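Local coordinates for Tat-secreted protein Rv2525c (Mycobacterium tuberculosis, PDB 4PMQ), which may act as a peptidoglycan hydrolase with glycosidase activity and shows esterase activity toward p-nitrophenyl esters in vitro, at residues A[3-15]-A[20-32]. Numbering follows the deposited sequence.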
loop_
_atom_site.group_PDB
_atom_site.type_symbol
_atom_site.label_atom_id
_atom_site.label_comp_id
_atom_site.label_asym_id
_atom_site.label_seq_id
_atom_site.Cartn_x
_atom_site.Cartn_y
_atom_site.Cartn_z
ATOM N N SER A 3 5.740 -13.394 -11.897
ATOM C CA SER A 3 5.926 -13.040 -10.487
ATOM C C SER A 3 7.195 -13.650 -9.843
ATOM O O SER A 3 7.608 -14.766 -10.183
ATOM C CB SER A 3 4.717 -13.479 -9.670
ATOM O OG SER A 3 4.900 -13.087 -8.321
ATOM N N LEU A 4 7.754 -12.912 -8.855
ATOM C CA LEU A 4 8.921 -13.232 -8.022
ATOM C C LEU A 4 8.479 -13.744 -6.629
ATOM O O LEU A 4 9.291 -13.919 -5.723
ATOM C CB LEU A 4 9.751 -11.944 -7.840
ATOM C CG LEU A 4 10.615 -11.433 -8.992
ATOM C CD1 LEU A 4 9.790 -10.876 -10.121
ATOM C CD2 LEU A 4 11.491 -10.302 -8.526
ATOM N N GLY A 5 7.190 -13.941 -6.479
ATOM C CA GLY A 5 6.576 -14.355 -5.227
ATOM C C GLY A 5 5.334 -13.529 -4.982
ATOM O O GLY A 5 5.106 -12.512 -5.654
ATOM N N THR A 6 4.539 -13.966 -4.003
ATOM C CA THR A 6 3.256 -13.388 -3.623
ATOM C C THR A 6 3.352 -12.672 -2.292
ATOM O O THR A 6 3.954 -13.241 -1.375
ATOM C CB THR A 6 2.281 -14.585 -3.509
ATOM O OG1 THR A 6 2.097 -15.192 -4.796
ATOM C CG2 THR A 6 0.959 -14.244 -2.861
ATOM N N LEU A 7 2.681 -11.533 -2.166
ATOM C CA LEU A 7 2.479 -10.776 -0.948
ATOM C C LEU A 7 0.998 -10.680 -0.702
ATOM O O LEU A 7 0.243 -10.402 -1.639
ATOM C CB LEU A 7 3.066 -9.367 -1.006
ATOM C CG LEU A 7 4.566 -9.269 -1.288
ATOM C CD1 LEU A 7 4.972 -7.815 -1.433
ATOM C CD2 LEU A 7 5.418 -9.921 -0.180
ATOM N N LEU A 8 0.572 -10.878 0.553
ATOM C CA LEU A 8 -0.856 -10.755 0.854
ATOM C C LEU A 8 -1.141 -9.415 1.476
ATOM O O LEU A 8 -0.320 -8.922 2.242
ATOM C CB LEU A 8 -1.281 -11.866 1.834
ATOM C CG LEU A 8 -1.028 -13.312 1.379
ATOM C CD1 LEU A 8 -1.514 -14.289 2.437
ATOM C CD2 LEU A 8 -1.662 -13.601 -0.016
ATOM N N ASP A 9 -2.333 -8.867 1.214
ATOM C CA ASP A 9 -2.761 -7.658 1.918
ATOM C C ASP A 9 -4.140 -7.932 2.531
ATOM O O ASP A 9 -4.921 -8.711 1.984
ATOM C CB ASP A 9 -2.727 -6.398 1.044
ATOM C CG ASP A 9 -3.840 -6.327 0.024
ATOM O OD1 ASP A 9 -4.982 -6.000 0.421
ATOM O OD2 ASP A 9 -3.570 -6.592 -1.160
ATOM N N TYR A 10 -4.417 -7.334 3.696
ATOM C CA TYR A 10 -5.657 -7.615 4.433
ATOM C C TYR A 10 -5.886 -6.563 5.475
ATOM O O TYR A 10 -4.917 -6.086 6.072
ATOM C CB TYR A 10 -5.585 -8.998 5.116
ATOM C CG TYR A 10 -4.217 -9.349 5.668
ATOM C CD1 TYR A 10 -3.234 -9.898 4.848
ATOM C CD2 TYR A 10 -3.912 -9.152 7.017
ATOM C CE1 TYR A 10 -1.977 -10.229 5.345
ATOM C CE2 TYR A 10 -2.660 -9.509 7.536
ATOM C CZ TYR A 10 -1.693 -10.031 6.685
ATOM O OH TYR A 10 -0.447 -10.383 7.121
ATOM N N ALA A 11 -7.156 -6.227 5.707
ATOM C CA ALA A 11 -7.531 -5.213 6.697
ATOM C C ALA A 11 -8.318 -5.786 7.870
ATOM O O ALA A 11 -8.364 -5.128 8.922
ATOM C CB ALA A 11 -8.379 -4.138 6.020
ATOM N N ALA A 12 -8.990 -6.951 7.702
ATOM C CA ALA A 12 -9.937 -7.449 8.702
ATOM C C ALA A 12 -9.322 -8.030 9.970
ATOM O O ALA A 12 -10.032 -8.193 10.954
ATOM C CB ALA A 12 -10.885 -8.477 8.094
ATOM N N GLY A 13 -8.031 -8.327 9.962
ATOM C CA GLY A 13 -7.414 -8.930 11.133
ATOM C C GLY A 13 -5.927 -9.136 10.975
ATOM O O GLY A 13 -5.339 -8.776 9.949
ATOM N N VAL A 14 -5.309 -9.659 12.029
ATOM C CA VAL A 14 -3.873 -9.923 12.051
ATOM C C VAL A 14 -3.691 -11.414 11.854
ATOM O O VAL A 14 -4.306 -12.195 12.568
ATOM C CB VAL A 14 -3.221 -9.429 13.371
ATOM C CG1 VAL A 14 -1.746 -9.805 13.432
ATOM C CG2 VAL A 14 -3.401 -7.916 13.533
ATOM N N ILE A 15 -2.831 -11.810 10.923
ATOM C CA ILE A 15 -2.644 -13.239 10.688
ATOM C C ILE A 15 -1.311 -13.719 11.246
ATOM O O ILE A 15 -0.287 -13.106 10.937
ATOM C CB ILE A 15 -2.747 -13.565 9.175
ATOM C CG1 ILE A 15 -4.107 -13.145 8.590
ATOM C CG2 ILE A 15 -2.438 -15.066 8.868
ATOM C CD1 ILE A 15 -4.075 -13.049 7.045
ATOM N N ILE A 20 0.679 -17.129 7.104
ATOM C CA ILE A 20 0.987 -16.444 5.839
ATOM C C ILE A 20 1.950 -17.342 5.055
ATOM O O ILE A 20 1.727 -17.619 3.883
ATOM C CB ILE A 20 1.584 -15.044 6.091
ATOM C CG1 ILE A 20 0.499 -14.134 6.697
ATOM C CG2 ILE A 20 2.216 -14.445 4.802
ATOM C CD1 ILE A 20 1.013 -13.126 7.588
ATOM N N ARG A 21 3.008 -17.811 5.736
ATOM C CA ARG A 21 3.997 -18.670 5.120
ATOM C C ARG A 21 3.343 -19.985 4.629
ATOM O O ARG A 21 3.552 -20.354 3.469
ATOM C CB ARG A 21 5.117 -18.933 6.104
ATOM C CG ARG A 21 6.294 -19.715 5.525
ATOM C CD ARG A 21 7.394 -19.856 6.558
ATOM N NE ARG A 21 6.953 -20.615 7.728
ATOM C CZ ARG A 21 7.656 -20.746 8.853
ATOM N NH1 ARG A 21 8.862 -20.197 8.961
ATOM N NH2 ARG A 21 7.163 -21.441 9.871
ATOM N N ALA A 22 2.455 -20.599 5.445
ATOM C CA ALA A 22 1.765 -21.846 5.064
ATOM C C ALA A 22 0.886 -21.678 3.816
ATOM O O ALA A 22 0.707 -22.651 3.052
ATOM C CB ALA A 22 0.920 -22.367 6.229
ATOM N N ALA A 23 0.361 -20.450 3.597
ATOM C CA ALA A 23 -0.495 -20.134 2.445
ATOM C C ALA A 23 0.318 -19.937 1.155
ATOM O O ALA A 23 -0.263 -19.739 0.088
ATOM C CB ALA A 23 -1.313 -18.882 2.740
ATOM N N GLY A 24 1.646 -19.986 1.248
ATOM C CA GLY A 24 2.472 -19.871 0.054
ATOM C C GLY A 24 2.945 -18.472 -0.281
ATOM O O GLY A 24 3.605 -18.287 -1.297
ATOM N N ALA A 25 2.656 -17.491 0.583
ATOM C CA ALA A 25 3.118 -16.129 0.348
ATOM C C ALA A 25 4.519 -15.925 0.913
ATOM O O ALA A 25 4.904 -16.594 1.874
ATOM C CB ALA A 25 2.160 -15.136 0.973
ATOM N N VAL A 26 5.276 -14.988 0.336
ATOM C CA VAL A 26 6.625 -14.701 0.849
ATOM C C VAL A 26 6.605 -13.478 1.804
ATOM O O VAL A 26 7.659 -13.069 2.307
ATOM C CB VAL A 26 7.720 -14.538 -0.250
ATOM C CG1 VAL A 26 7.940 -15.830 -1.037
ATOM C CG2 VAL A 26 7.426 -13.366 -1.177
ATOM N N GLY A 27 5.433 -12.912 2.032
ATOM C CA GLY A 27 5.298 -11.769 2.920
ATOM C C GLY A 27 3.952 -11.095 2.836
ATOM O O GLY A 27 3.010 -11.632 2.241
ATOM N N ALA A 28 3.865 -9.878 3.402
ATOM C CA ALA A 28 2.587 -9.181 3.409
ATOM C C ALA A 28 2.787 -7.682 3.219
ATOM O O ALA A 28 3.834 -7.155 3.609
ATOM C CB ALA A 28 1.874 -9.435 4.728
ATOM N N ILE A 29 1.783 -7.011 2.642
ATOM C CA ILE A 29 1.736 -5.545 2.488
ATOM C C ILE A 29 0.768 -5.129 3.558
ATOM O O ILE A 29 -0.393 -5.555 3.515
ATOM C CB ILE A 29 1.290 -5.056 1.065
ATOM C CG1 ILE A 29 2.162 -5.663 -0.059
ATOM C CG2 ILE A 29 1.336 -3.518 1.032
ATOM C CD1 ILE A 29 1.565 -5.604 -1.411
ATOM N N ARG A 30 1.233 -4.345 4.530
ATOM C CA ARG A 30 0.473 -4.049 5.725
ATOM C C ARG A 30 0.248 -2.556 5.956
ATOM O O ARG A 30 1.083 -1.713 5.612
ATOM C CB ARG A 30 1.218 -4.687 6.926
ATOM C CG ARG A 30 1.314 -6.232 6.818
ATOM C CD ARG A 30 -0.055 -6.898 6.930
ATOM N NE ARG A 30 -0.522 -6.729 8.299
ATOM C CZ ARG A 30 -1.515 -5.932 8.683
ATOM N NH1 ARG A 30 -2.234 -5.263 7.778
ATOM N NH2 ARG A 30 -1.802 -5.800 9.977
ATOM N N TYR A 31 -0.904 -2.236 6.585
ATOM C CA TYR A 31 -1.328 -0.871 6.782
ATOM C C TYR A 31 -0.615 -0.146 7.889
ATOM O O TYR A 31 -0.637 -0.578 9.052
ATOM C CB TYR A 31 -2.826 -0.848 7.110
ATOM C CG TYR A 31 -3.676 -1.280 5.950
ATOM C CD1 TYR A 31 -3.929 -0.412 4.888
ATOM C CD2 TYR A 31 -4.212 -2.565 5.893
ATOM C CE1 TYR A 31 -4.731 -0.790 3.821
ATOM C CE2 TYR A 31 -5.012 -2.962 4.818
ATOM C CZ TYR A 31 -5.273 -2.063 3.790
ATOM O OH TYR A 31 -6.064 -2.415 2.722
ATOM N N VAL A 32 -0.108 1.037 7.542
ATOM C CA VAL A 32 0.456 1.955 8.528
ATOM C C VAL A 32 -0.558 3.120 8.667
ATOM O O VAL A 32 -0.212 4.295 8.581
ATOM C CB VAL A 32 1.904 2.400 8.194
ATOM C CG1 VAL A 32 2.868 1.219 8.342
ATOM C CG2 VAL A 32 2.017 3.024 6.788
HETATM O O HOH W 1 4.946 -16.714 -3.280
HETATM O O HOH W 2 -6.549 -4.980 2.388
HETATM O O HOH W 3 -2.663 -5.188 4.636
#
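The side chain of R30, followed outward, packs against Y10. Its CG lies anti to the carbonyl carbon (chi1 -62°), and bends at chi2 and chi3 then bring the chain back alongside the phenol. CD is the first atom to touch, 3.5 Å from Y10 CZ. NE follows, 3.6 Å from Y10 CE2, and also forms a salt bridge with E51. At the tip, CE2 of Y10 lies over one face of the guanidinium, offset toward its rim; ring and guanidinium planes are 25° apart. NH1 donates to water 3, which also accepts from Y10 N and donates to I29 O (2.6 Å), while NH2 bonds to the carbonyl of G44. Over the Y10 ring centre sits I15 CD1, and A28 CB meets CE1 obliquely.

The backbone evidence identifies a beta-alpha-beta unit: strands 6-9 and 27-31 run parallel, 34° between their directions, joined through helix 17-22, as expected in a TIM-barrel-related glycoside hydrolase-like domain. L8 bridges both ways, its N donating to G27 O (3.1 Å) and its O accepting from I29 N (2.9 Å). V26 N donates to T6 O at 2.8 Å. G24 closes the helix in a Schellman motif, and water 1 links its carbonyl to T6 N.

On one sheet face L7 CD1 meets I29 CG1, their side chains crossing at about a right angle; on the other, L8 CG packs 3.7 Å from A25 CB. At the far end, water 2 joins D9 OD1 to Y31 OH, which also hydrogen-bonds a tartrate and a glycerol, probably from the crystallisation liquor, while D9 OD2 accepts from N195 and Q179.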